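Local coordinates for protein spectinomycin phosphotransferase (Legionella pneumophila serogroup 1, PDB 3I0O) that probably transfers a phosphate group from a bound nucleotide to the antibiotic spectinomycin, at residues S48-L53 with I98-I103; I61-I66 with I78-T83. All blocks are in the same frame, centred on the assembly; numbering follows the deposited sequence.

Interaction 1: residues S48-L53 with I98-I103; sequences SYFIKL and IAYPFI. With ADP (adenosine-5'-diphosphate), chain B.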
ATOM      1  N   SER A  48     -15.984 -19.199   2.968  1.00 46.41           N
ATOM      2  CA  SER A  48     -16.182 -17.784   2.693  1.00 44.38           C
ATOM      3  C   SER A  48     -15.081 -17.372   1.733  1.00 42.21           C
ATOM      4  O   SER A  48     -13.955 -17.846   1.839  1.00 41.03           O
ATOM      5  CB  SER A  48     -16.118 -16.955   3.975  1.00 42.96           C
ATOM      6  OG  SER A  48     -17.238 -17.218   4.793  1.00 42.08           O
ATOM      7  N   TYR A  49     -15.425 -16.507   0.787  1.00 42.18           N
ATOM      8  CA  TYR A  49     -14.488 -16.028  -0.217  1.00 42.63           C
ATOM      9  C   TYR A  49     -14.462 -14.507  -0.248  1.00 43.43           C
ATOM     10  O   TYR A  49     -15.474 -13.853   0.007  1.00 44.91           O
ATOM     11  CB  TYR A  49     -14.906 -16.528  -1.597  1.00 42.11           C
ATOM     12  CG  TYR A  49     -14.977 -18.028  -1.733  1.00 43.53           C
ATOM     13  CD1 TYR A  49     -13.824 -18.785  -1.905  1.00 45.42           C
ATOM     14  CD2 TYR A  49     -16.204 -18.694  -1.710  1.00 45.64           C
ATOM     15  CE1 TYR A  49     -13.883 -20.174  -2.058  1.00 45.62           C
ATOM     16  CE2 TYR A  49     -16.281 -20.082  -1.860  1.00 44.31           C
ATOM     17  CZ  TYR A  49     -15.117 -20.812  -2.036  1.00 45.38           C
ATOM     18  OH  TYR A  49     -15.181 -22.168  -2.206  1.00 44.93           O
ATOM     19  N   PHE A  50     -13.301 -13.949  -0.558  1.00 43.52           N
ATOM     20  CA  PHE A  50     -13.144 -12.506  -0.670  1.00 42.92           C
ATOM     21  C   PHE A  50     -12.962 -12.273  -2.164  1.00 43.09           C
ATOM     22  O   PHE A  50     -11.978 -12.713  -2.753  1.00 40.74           O
ATOM     23  CB  PHE A  50     -11.928 -12.053   0.129  1.00 45.07           C
ATOM     24  CG  PHE A  50     -11.626 -10.587   0.011  1.00 47.99           C
ATOM     25  CD1 PHE A  50     -10.716 -10.126  -0.934  1.00 47.22           C
ATOM     26  CD2 PHE A  50     -12.241  -9.666   0.858  1.00 47.11           C
ATOM     27  CE1 PHE A  50     -10.421  -8.767  -1.033  1.00 49.21           C
ATOM     28  CE2 PHE A  50     -11.955  -8.303   0.769  1.00 47.04           C
ATOM     29  CZ  PHE A  50     -11.043  -7.852  -0.176  1.00 48.76           C
ATOM     30  N   ILE A  51     -13.938 -11.602  -2.769  1.00 44.28           N
ATOM     31  CA  ILE A  51     -13.948 -11.350  -4.202  1.00 45.31           C
ATOM     32  C   ILE A  51     -13.615  -9.925  -4.608  1.00 48.67           C
ATOM     33  O   ILE A  51     -14.242  -8.966  -4.151  1.00 46.70           O
ATOM     34  CB  ILE A  51     -15.320 -11.679  -4.792  1.00 45.80           C
ATOM     35  CG1 ILE A  51     -15.820 -13.016  -4.237  1.00 44.75           C
ATOM     36  CG2 ILE A  51     -15.243 -11.690  -6.311  1.00 44.19           C
ATOM     37  CD1 ILE A  51     -14.888 -14.171  -4.450  1.00 44.50           C
ATOM     38  N   LYS A  52     -12.635  -9.797  -5.492  1.00 51.67           N
ATOM     39  CA  LYS A  52     -12.217  -8.498  -5.984  1.00 55.09           C
ATOM     40  C   LYS A  52     -12.582  -8.345  -7.449  1.00 58.85           C
ATOM     41  O   LYS A  52     -12.280  -9.212  -8.267  1.00 59.46           O
ATOM     42  CB  LYS A  52     -10.704  -8.328  -5.841  1.00 56.38           C
ATOM     43  CG  LYS A  52     -10.204  -8.072  -4.434  1.00 59.93           C
ATOM     44  CD  LYS A  52      -8.709  -7.734  -4.441  1.00 63.93           C
ATOM     45  CE  LYS A  52      -8.200  -7.392  -3.040  1.00 67.05           C
ATOM     46  NZ  LYS A  52      -6.770  -6.979  -3.025  1.00 69.57           N
ATOM     47  N   LEU A  53     -13.246  -7.246  -7.784  1.00 63.37           N
ATOM     48  CA  LEU A  53     -13.602  -6.970  -9.169  1.00 66.43           C
ATOM     49  C   LEU A  53     -12.704  -5.808  -9.576  1.00 68.79           C
ATOM     50  O   LEU A  53     -13.032  -4.653  -9.332  1.00 70.92           O
ATOM     51  CB  LEU A  53     -15.069  -6.566  -9.280  1.00 65.85           C
ATOM     52  CG  LEU A  53     -16.110  -7.574  -8.799  1.00 66.48           C
ATOM     53  CD1 LEU A  53     -17.489  -6.998  -9.054  1.00 67.62           C
ATOM     54  CD2 LEU A  53     -15.953  -8.900  -9.530  1.00 67.50           C
ATOM     55  N   ILE A  98     -11.250 -11.709  -9.292  1.00 53.26           N
ATOM     56  CA  ILE A  98     -10.176 -12.353  -8.555  1.00 50.35           C
ATOM     57  C   ILE A  98     -10.725 -12.768  -7.201  1.00 50.46           C
ATOM     58  O   ILE A  98     -11.049 -11.931  -6.360  1.00 51.14           O
ATOM     59  CB  ILE A  98      -8.972 -11.422  -8.334  1.00 50.71           C
ATOM     60  CG1 ILE A  98      -8.520 -10.822  -9.666  1.00 48.97           C
ATOM     61  CG2 ILE A  98      -7.828 -12.208  -7.686  1.00 47.98           C
ATOM     62  CD1 ILE A  98      -7.244 -10.013  -9.568  1.00 50.98           C
ATOM     63  N   ALA A  99     -10.830 -14.071  -6.997  1.00 48.68           N
ATOM     64  CA  ALA A  99     -11.346 -14.589  -5.750  1.00 45.72           C
ATOM     65  C   ALA A  99     -10.214 -15.096  -4.858  1.00 45.50           C
ATOM     66  O   ALA A  99      -9.176 -15.542  -5.338  1.00 46.65           O
ATOM     67  CB  ALA A  99     -12.325 -15.702  -6.042  1.00 46.19           C
ATOM     68  N   TYR A 100     -10.413 -15.006  -3.555  1.00 42.95           N
ATOM     69  CA  TYR A 100      -9.430 -15.486  -2.601  1.00 41.46           C
ATOM     70  C   TYR A 100     -10.219 -16.080  -1.465  1.00 40.13           C
ATOM     71  O   TYR A 100     -11.405 -15.835  -1.339  1.00 41.38           O
ATOM     72  CB  TYR A 100      -8.604 -14.349  -1.986  1.00 41.07           C
ATOM     73  CG  TYR A 100      -7.805 -13.493  -2.928  1.00 41.00           C
ATOM     74  CD1 TYR A 100      -8.394 -12.421  -3.601  1.00 39.64           C
ATOM     75  CD2 TYR A 100      -6.441 -13.720  -3.113  1.00 40.45           C
ATOM     76  CE1 TYR A 100      -7.643 -11.595  -4.423  1.00 40.91           C
ATOM     77  CE2 TYR A 100      -5.680 -12.894  -3.938  1.00 42.10           C
ATOM     78  CZ  TYR A 100      -6.283 -11.834  -4.588  1.00 41.49           C
ATOM     79  OH  TYR A 100      -5.528 -11.010  -5.395  1.00 46.12           O
ATOM     80  N   PRO A 101      -9.581 -16.912  -0.642  1.00 40.50           N
ATOM     81  CA  PRO A 101     -10.382 -17.433   0.465  1.00 39.42           C
ATOM     82  C   PRO A 101     -10.539 -16.211   1.386  1.00 41.20           C
ATOM     83  O   PRO A 101      -9.743 -15.269   1.307  1.00 41.88           O
ATOM     84  CB  PRO A 101      -9.483 -18.505   1.068  1.00 37.16           C
ATOM     85  CG  PRO A 101      -8.091 -18.026   0.732  1.00 40.23           C
ATOM     86  CD  PRO A 101      -8.240 -17.522  -0.680  1.00 39.43           C
ATOM     87  N   PHE A 102     -11.548 -16.205   2.248  1.00 41.09           N
ATOM     88  CA  PHE A 102     -11.741 -15.075   3.135  1.00 40.73           C
ATOM     89  C   PHE A 102     -10.942 -15.276   4.410  1.00 43.22           C
ATOM     90  O   PHE A 102     -11.027 -16.333   5.038  1.00 44.28           O
ATOM     91  CB  PHE A 102     -13.220 -14.912   3.482  1.00 39.90           C
ATOM     92  CG  PHE A 102     -13.563 -13.565   4.060  1.00 38.92           C
ATOM     93  CD1 PHE A 102     -14.050 -12.555   3.248  1.00 38.76           C
ATOM     94  CD2 PHE A 102     -13.389 -13.308   5.419  1.00 40.37           C
ATOM     95  CE1 PHE A 102     -14.364 -11.295   3.778  1.00 40.82           C
ATOM     96  CE2 PHE A 102     -13.697 -12.057   5.958  1.00 41.29           C
ATOM     97  CZ  PHE A 102     -14.189 -11.047   5.133  1.00 39.68           C
ATOM     98  N   ILE A 103     -10.164 -14.259   4.779  1.00 44.59           N
ATOM     99  CA  ILE A 103      -9.339 -14.277   5.992  1.00 46.73           C
ATOM    100  C   ILE A 103      -9.954 -13.268   6.982  1.00 47.85           C
ATOM    101  O   ILE A 103     -10.046 -12.077   6.689  1.00 48.65           O
ATOM    102  CB  ILE A 103      -7.874 -13.859   5.664  1.00 47.46           C
ATOM    103  CG1 ILE A 103      -7.287 -14.783   4.595  1.00 46.20           C
ATOM    104  CG2 ILE A 103      -7.017 -13.873   6.933  1.00 46.11           C
ATOM    105  CD1 ILE A 103      -7.101 -16.208   5.040  1.00 46.73           C
TER
HETATM  106  PB  ADP B 500      -6.615  -1.795  -1.280  0.50 53.36           P
HETATM  107  O1B ADP B 500      -5.409  -1.699  -2.133  0.50 51.91           O
HETATM  108  O2B ADP B 500      -7.903  -1.254  -1.771  0.50 52.42           O
HETATM  109  O3B ADP B 500      -6.286  -1.103   0.146  0.50 49.98           O
HETATM  110  PA  ADP B 500      -5.955  -4.234   0.118  0.50 55.97           P
HETATM  111  O1A ADP B 500      -5.456  -5.409  -0.627  0.50 55.75           O
HETATM  112  O2A ADP B 500      -4.989  -3.370   0.831  0.50 52.65           O
HETATM  113  O3A ADP B 500      -6.855  -3.349  -0.904  0.50 53.56           O
HETATM  114  O5' ADP B 500      -7.064  -4.735   1.183  1.00 58.32           O
HETATM  115  C5' ADP B 500      -7.806  -3.784   1.978  1.00 61.27           C
HETATM  116  C4' ADP B 500      -8.587  -4.481   3.101  1.00 62.62           C
HETATM  117  O4' ADP B 500      -9.427  -5.525   2.581  1.00 63.11           O
HETATM  118  C3' ADP B 500      -7.716  -5.195   4.149  1.00 63.27           C
HETATM  119  O3' ADP B 500      -7.475  -4.312   5.256  1.00 61.79           O
HETATM  120  C2' ADP B 500      -8.648  -6.328   4.605  1.00 63.84           C
HETATM  121  O2' ADP B 500      -9.544  -5.829   5.619  1.00 68.73           O
HETATM  122  C1' ADP B 500      -9.476  -6.729   3.367  1.00 62.43           C
HETATM  123  N9  ADP B 500      -9.001  -7.978   2.687  1.00 58.21           N
HETATM  124  C8  ADP B 500      -8.051  -8.116   1.698  1.00 55.63           C
HETATM  125  N7  ADP B 500      -7.855  -9.343   1.312  1.00 53.22           N
HETATM  126  C5  ADP B 500      -8.731 -10.086   2.092  1.00 53.31           C
HETATM  127  C6  ADP B 500      -9.026 -11.498   2.179  1.00 51.47           C
HETATM  128  N6  ADP B 500      -8.420 -12.410   1.425  1.00 50.40           N
HETATM  129  N1  ADP B 500      -9.972 -11.903   3.083  1.00 51.74           N
HETATM  130  C2  ADP B 500     -10.588 -10.980   3.849  1.00 50.25           C
HETATM  131  N3  ADP B 500     -10.398  -9.649   3.856  1.00 51.94           N
HETATM  132  C4  ADP B 500      -9.442  -9.266   2.940  1.00 53.99           C
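Phe50 and Tyr100 form a backbone hydrogen-bonded pair at the centre of two antiparallel strands in the N-terminal sheet of a protein kinase-like fold, where the second strand runs out into the hinge that reads the adenine of ADP. Five backbone bonds join the segments. Phe50 N donates to Tyr100 O at 2.8 Å and Lys52 N to Ile98 O, each answered by a return bond within its pair. Past the regular strand, Phe102 N reaches Ser48 O from 45° out of the carbonyl plane.

Apolar contacts line both faces of the sheet. Beside Phe50, on the nucleotide side, the extended Lys52 chain passes Tyr100, CD lying 4.0 Å from CE1. On the other face the CD1 branch of Ile51 bends back onto Ala99 CB, 3.4 Å away.

Two aromatic rings hold the adenine. With CG anti to the backbone N (chi1 176°), the Phe50 ring is laid flat beneath the purine, whose C5 sits 3.5 Å above the ring centre. Phe102 covers ADP C2 with one face and turns its edge atom CE1 to the rim of the Phe50 ring.

Polar recognition of ADP is split between the segments. Pro101 O accepts from ADP N6, and Ile103 N donates to ADP N1 in an almost straight bond, 2.9 Å at 176°; these hinge bonds are those expected of a kinase-like adenine site. Beyond the ribose, Lys52 NZ donates to the alpha-phosphate oxygen O1A of ADP at 3.2 Å.

Interaction 2: residues I61-I66 with I78-T83; sequences INLSII and IFPIHT. With ADP (adenosine-5'-diphosphate), chain B.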
ATOM      1  N   ILE A  61       0.523  -8.708 -14.106  1.00 67.99           N
ATOM      2  CA  ILE A  61       1.925  -8.728 -13.715  1.00 66.00           C
ATOM      3  C   ILE A  61       2.059  -8.846 -12.189  1.00 64.32           C
ATOM      4  O   ILE A  61       3.046  -9.384 -11.685  1.00 64.36           O
ATOM      5  CB  ILE A  61       2.680  -7.467 -14.199  1.00 67.18           C
ATOM      6  CG1 ILE A  61       4.150  -7.569 -13.787  1.00 67.30           C
ATOM      7  CG2 ILE A  61       2.040  -6.208 -13.633  1.00 66.84           C
ATOM      8  CD1 ILE A  61       4.897  -6.265 -13.846  1.00 69.59           C
ATOM      9  N   ASN A  62       1.071  -8.342 -11.454  1.00 61.30           N
ATOM     10  CA  ASN A  62       1.102  -8.440 -10.002  1.00 58.56           C
ATOM     11  C   ASN A  62       0.743  -9.854  -9.550  1.00 56.51           C
ATOM     12  O   ASN A  62       1.305 -10.353  -8.583  1.00 55.90           O
ATOM     13  CB  ASN A  62       0.153  -7.428  -9.378  1.00 60.00           C
ATOM     14  CG  ASN A  62       0.555  -6.005  -9.682  1.00 63.75           C
ATOM     15  OD1 ASN A  62       1.746  -5.689  -9.736  1.00 65.22           O
ATOM     16  ND2 ASN A  62      -0.431  -5.130  -9.874  1.00 63.77           N
ATOM     17  N   LEU A  63      -0.198 -10.495 -10.240  1.00 54.25           N
ATOM     18  CA  LEU A  63      -0.567 -11.868  -9.907  1.00 52.31           C
ATOM     19  C   LEU A  63       0.662 -12.688 -10.226  1.00 50.73           C
ATOM     20  O   LEU A  63       0.905 -13.745  -9.651  1.00 49.70           O
ATOM     21  CB  LEU A  63      -1.727 -12.360 -10.771  1.00 52.40           C
ATOM     22  CG  LEU A  63      -3.113 -11.812 -10.452  1.00 52.89           C
ATOM     23  CD1 LEU A  63      -4.134 -12.527 -11.300  1.00 52.58           C
ATOM     24  CD2 LEU A  63      -3.419 -12.019  -8.987  1.00 52.71           C
ATOM     25  N   SER A  64       1.433 -12.166 -11.168  1.00 48.90           N
ATOM     26  CA  SER A  64       2.662 -12.784 -11.608  1.00 47.77           C
ATOM     27  C   SER A  64       3.632 -12.845 -10.424  1.00 47.76           C
ATOM     28  O   SER A  64       4.329 -13.847 -10.216  1.00 46.81           O
ATOM     29  CB  SER A  64       3.240 -11.955 -12.752  1.00 47.69           C
ATOM     30  OG  SER A  64       4.483 -12.449 -13.192  1.00 51.94           O
ATOM     31  N   ILE A  65       3.651 -11.778  -9.631  1.00 46.08           N
ATOM     32  CA  ILE A  65       4.532 -11.712  -8.477  1.00 44.19           C
ATOM     33  C   ILE A  65       4.146 -12.637  -7.319  1.00 44.34           C
ATOM     34  O   ILE A  65       5.027 -13.223  -6.695  1.00 44.15           O
ATOM     35  CB  ILE A  65       4.674 -10.254  -7.971  1.00 43.33           C
ATOM     36  CG1 ILE A  65       5.401  -9.429  -9.030  1.00 41.71           C
ATOM     37  CG2 ILE A  65       5.491 -10.203  -6.690  1.00 41.14           C
ATOM     38  CD1 ILE A  65       6.753  -9.992  -9.381  1.00 42.03           C
ATOM     39  N   ILE A  66       2.859 -12.789  -7.015  1.00 44.90           N
ATOM     40  CA  ILE A  66       2.515 -13.692  -5.917  1.00 47.00           C
ATOM     41  C   ILE A  66       2.679 -15.129  -6.420  1.00 45.67           C
ATOM     42  O   ILE A  66       2.884 -16.055  -5.646  1.00 44.23           O
ATOM     43  CB  ILE A  66       1.069 -13.500  -5.388  1.00 48.95           C
ATOM     44  CG1 ILE A  66       0.073 -14.106  -6.359  1.00 50.40           C
ATOM     45  CG2 ILE A  66       0.769 -12.022  -5.169  1.00 50.68           C
ATOM     46  CD1 ILE A  66      -1.291 -14.208  -5.768  1.00 55.13           C
ATOM     47  N   ILE A  78      -1.916 -14.461   0.384  1.00 41.94           N
ATOM     48  CA  ILE A  78      -3.185 -15.112   0.119  1.00 41.00           C
ATOM     49  C   ILE A  78      -3.247 -15.504  -1.347  1.00 41.48           C
ATOM     50  O   ILE A  78      -3.424 -14.654  -2.215  1.00 42.74           O
ATOM     51  CB  ILE A  78      -4.366 -14.178   0.458  1.00 40.92           C
ATOM     52  CG1 ILE A  78      -4.153 -13.567   1.856  1.00 39.74           C
ATOM     53  CG2 ILE A  78      -5.667 -14.956   0.400  1.00 36.12           C
ATOM     54  CD1 ILE A  78      -5.224 -12.585   2.295  1.00 34.82           C
ATOM     55  N   PHE A  79      -3.094 -16.795  -1.625  1.00 41.75           N
ATOM     56  CA  PHE A  79      -3.127 -17.272  -3.006  1.00 40.02           C
ATOM     57  C   PHE A  79      -4.555 -17.293  -3.550  1.00 38.25           C
ATOM     58  O   PHE A  79      -5.469 -17.827  -2.923  1.00 36.81           O
ATOM     59  CB  PHE A  79      -2.506 -18.673  -3.117  1.00 38.11           C
ATOM     60  CG  PHE A  79      -2.054 -19.021  -4.516  1.00 38.97           C
ATOM     61  CD1 PHE A  79      -0.912 -18.431  -5.056  1.00 37.88           C
ATOM     62  CD2 PHE A  79      -2.782 -19.915  -5.302  1.00 37.62           C
ATOM     63  CE1 PHE A  79      -0.496 -18.722  -6.358  1.00 37.86           C
ATOM     64  CE2 PHE A  79      -2.375 -20.215  -6.613  1.00 38.51           C
ATOM     65  CZ  PHE A  79      -1.225 -19.614  -7.141  1.00 36.72           C
ATOM     66  N   PRO A  80      -4.759 -16.718  -4.740  1.00 37.68           N
ATOM     67  CA  PRO A  80      -6.081 -16.667  -5.372  1.00 38.91           C
ATOM     68  C   PRO A  80      -6.668 -18.053  -5.635  1.00 39.25           C
ATOM     69  O   PRO A  80      -5.960 -19.054  -5.648  1.00 39.75           O
ATOM     70  CB  PRO A  80      -5.824 -15.913  -6.686  1.00 37.57           C
ATOM     71  CG  PRO A  80      -4.552 -15.157  -6.434  1.00 40.17           C
ATOM     72  CD  PRO A  80      -3.735 -16.135  -5.620  1.00 39.05           C
ATOM     73  N   ILE A  81      -7.972 -18.086  -5.847  1.00 39.34           N
ATOM     74  CA  ILE A  81      -8.680 -19.314  -6.143  1.00 40.16           C
ATOM     75  C   ILE A  81      -8.743 -19.468  -7.665  1.00 41.76           C
ATOM     76  O   ILE A  81      -8.991 -18.498  -8.378  1.00 38.99           O
ATOM     77  CB  ILE A  81     -10.081 -19.243  -5.540  1.00 41.46           C
ATOM     78  CG1 ILE A  81      -9.951 -19.324  -4.021  1.00 41.72           C
ATOM     79  CG2 ILE A  81     -10.955 -20.363  -6.071  1.00 39.06           C
ATOM     80  CD1 ILE A  81     -11.089 -18.726  -3.310  1.00 48.05           C
ATOM     81  N   HIS A  82      -8.500 -20.685  -8.148  1.00 43.62           N
ATOM     82  CA  HIS A  82      -8.503 -20.986  -9.581  1.00 45.19           C
ATOM     83  C   HIS A  82      -9.882 -21.019 -10.232  1.00 47.16           C
ATOM     84  O   HIS A  82     -10.853 -21.493  -9.635  1.00 47.67           O
ATOM     85  CB  HIS A  82      -7.843 -22.346  -9.861  1.00 44.18           C
ATOM     86  CG  HIS A  82      -6.388 -22.408  -9.524  1.00 43.23           C
ATOM     87  ND1 HIS A  82      -5.928 -22.701  -8.259  1.00 42.95           N
ATOM     88  CD2 HIS A  82      -5.290 -22.202 -10.286  1.00 42.21           C
ATOM     89  CE1 HIS A  82      -4.607 -22.672  -8.257  1.00 43.69           C
ATOM     90  NE2 HIS A  82      -4.195 -22.371  -9.476  1.00 43.81           N
ATOM     91  N   THR A  83      -9.954 -20.523 -11.466  1.00 47.30           N
ATOM     92  CA  THR A  83     -11.197 -20.559 -12.225  1.00 48.46           C
ATOM     93  C   THR A  83     -11.250 -21.974 -12.815  1.00 50.63           C
ATOM     94  O   THR A  83     -10.275 -22.729 -12.728  1.00 49.17           O
ATOM     95  CB  THR A  83     -11.205 -19.539 -13.393  1.00 48.17           C
ATOM     96  OG1 THR A  83     -10.166 -19.867 -14.319  1.00 49.77           O
ATOM     97  CG2 THR A  83     -10.986 -18.118 -12.884  1.00 50.16           C
TER
HETATM   98  PB  ADP B 500      -6.615  -1.795  -1.280  0.50 53.36           P
HETATM   99  O1B ADP B 500      -5.409  -1.699  -2.133  0.50 51.91           O
HETATM  100  O2B ADP B 500      -7.903  -1.254  -1.771  0.50 52.42           O
HETATM  101  O3B ADP B 500      -6.286  -1.103   0.146  0.50 49.98           O
HETATM  102  PA  ADP B 500      -5.955  -4.234   0.118  0.50 55.97           P
HETATM  103  O1A ADP B 500      -5.456  -5.409  -0.627  0.50 55.75           O
HETATM  104  O2A ADP B 500      -4.989  -3.370   0.831  0.50 52.65           O
HETATM  105  O3A ADP B 500      -6.855  -3.349  -0.904  0.50 53.56           O
HETATM  106  O5' ADP B 500      -7.064  -4.735   1.183  1.00 58.32           O
HETATM  107  C5' ADP B 500      -7.806  -3.784   1.978  1.00 61.27           C
HETATM  108  C4' ADP B 500      -8.587  -4.481   3.101  1.00 62.62           C
HETATM  109  O4' ADP B 500      -9.427  -5.525   2.581  1.00 63.11           O
HETATM  110  C3' ADP B 500      -7.716  -5.195   4.149  1.00 63.27           C
HETATM  111  O3' ADP B 500      -7.475  -4.312   5.256  1.00 61.79           O
HETATM  112  C2' ADP B 500      -8.648  -6.328   4.605  1.00 63.84           C
HETATM  113  O2' ADP B 500      -9.544  -5.829   5.619  1.00 68.73           O
HETATM  114  C1' ADP B 500      -9.476  -6.729   3.367  1.00 62.43           C
HETATM  115  N9  ADP B 500      -9.001  -7.978   2.687  1.00 58.21           N
HETATM  116  C8  ADP B 500      -8.051  -8.116   1.698  1.00 55.63           C
HETATM  117  N7  ADP B 500      -7.855  -9.343   1.312  1.00 53.22           N
HETATM  118  C5  ADP B 500      -8.731 -10.086   2.092  1.00 53.31           C
HETATM  119  C6  ADP B 500      -9.026 -11.498   2.179  1.00 51.47           C
HETATM  120  N6  ADP B 500      -8.420 -12.410   1.425  1.00 50.40           N
HETATM  121  N1  ADP B 500      -9.972 -11.903   3.083  1.00 51.74           N
HETATM  122  C2  ADP B 500     -10.588 -10.980   3.849  1.00 50.25           C
HETATM  123  N3  ADP B 500     -10.398  -9.649   3.856  1.00 51.94           N
HETATM  124  C4  ADP B 500      -9.442  -9.266   2.940  1.00 53.99           C
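The end of Ile66 points at the ring of Pro80 where helix 59-71 faces the extended loop that follows it. The delta methyl of Ile66 approaches the CD-CG side of the proline ring; the modelled CD1-CD separation is too short to be trusted, but Ile66 CD1 also lies 3.5 Å from Pro80 CG. CG1 of Ile66 lies between the backbone N and the carbonyl carbon (chi1 75°), a crowded position that carries CD1 out to the loop. The same methyl approaches Phe79 CD1 at 4.3 Å, and Pro80 CD rests 3.5 Å above one face of the Phe79 ring, toward its rim.

Around this tight centre the contact thins. One turn earlier on the helix, Leu63 adds a looser touch, its CD2 standing 4.2 Å from Pro80 CG. Phe79 is partly exposed and also meets the ring of His70.

Ile78 directs its CB away from the helix, and its CD1 comes within 3.3 Å of ADP N6. The join between helix and loop therefore borders the adenine pocket. In this kinase-like fold, helix 59-71, which follows the strand of Lys52, probably corresponds to the N-lobe helix C, packed here by its apolar side against the loop leading back to the sheet.

How the interactions relate
The centres of interactions 1 and 2 lie about 11 Å apart, on the same side of the chain's centre. Strand 48-54 comes first, then helix 59-71, the loop with 78-83 and finally strand 96-101, so interaction 2 is formed by the chain between the paired strands of interaction 1. The two also touch directly: Ile81 N probably hydrogen-bonds to Ala99 O at 2.9 Å, fastening the loop to strand 96-101, and Ile78 and Pro80 pack on Tyr100. Sheet, helix and loop thus form one kinase-like N-terminal unit. Both contacts reach the same ADP, interaction 1 along its base and alpha-phosphate and interaction 2 beside its amino group.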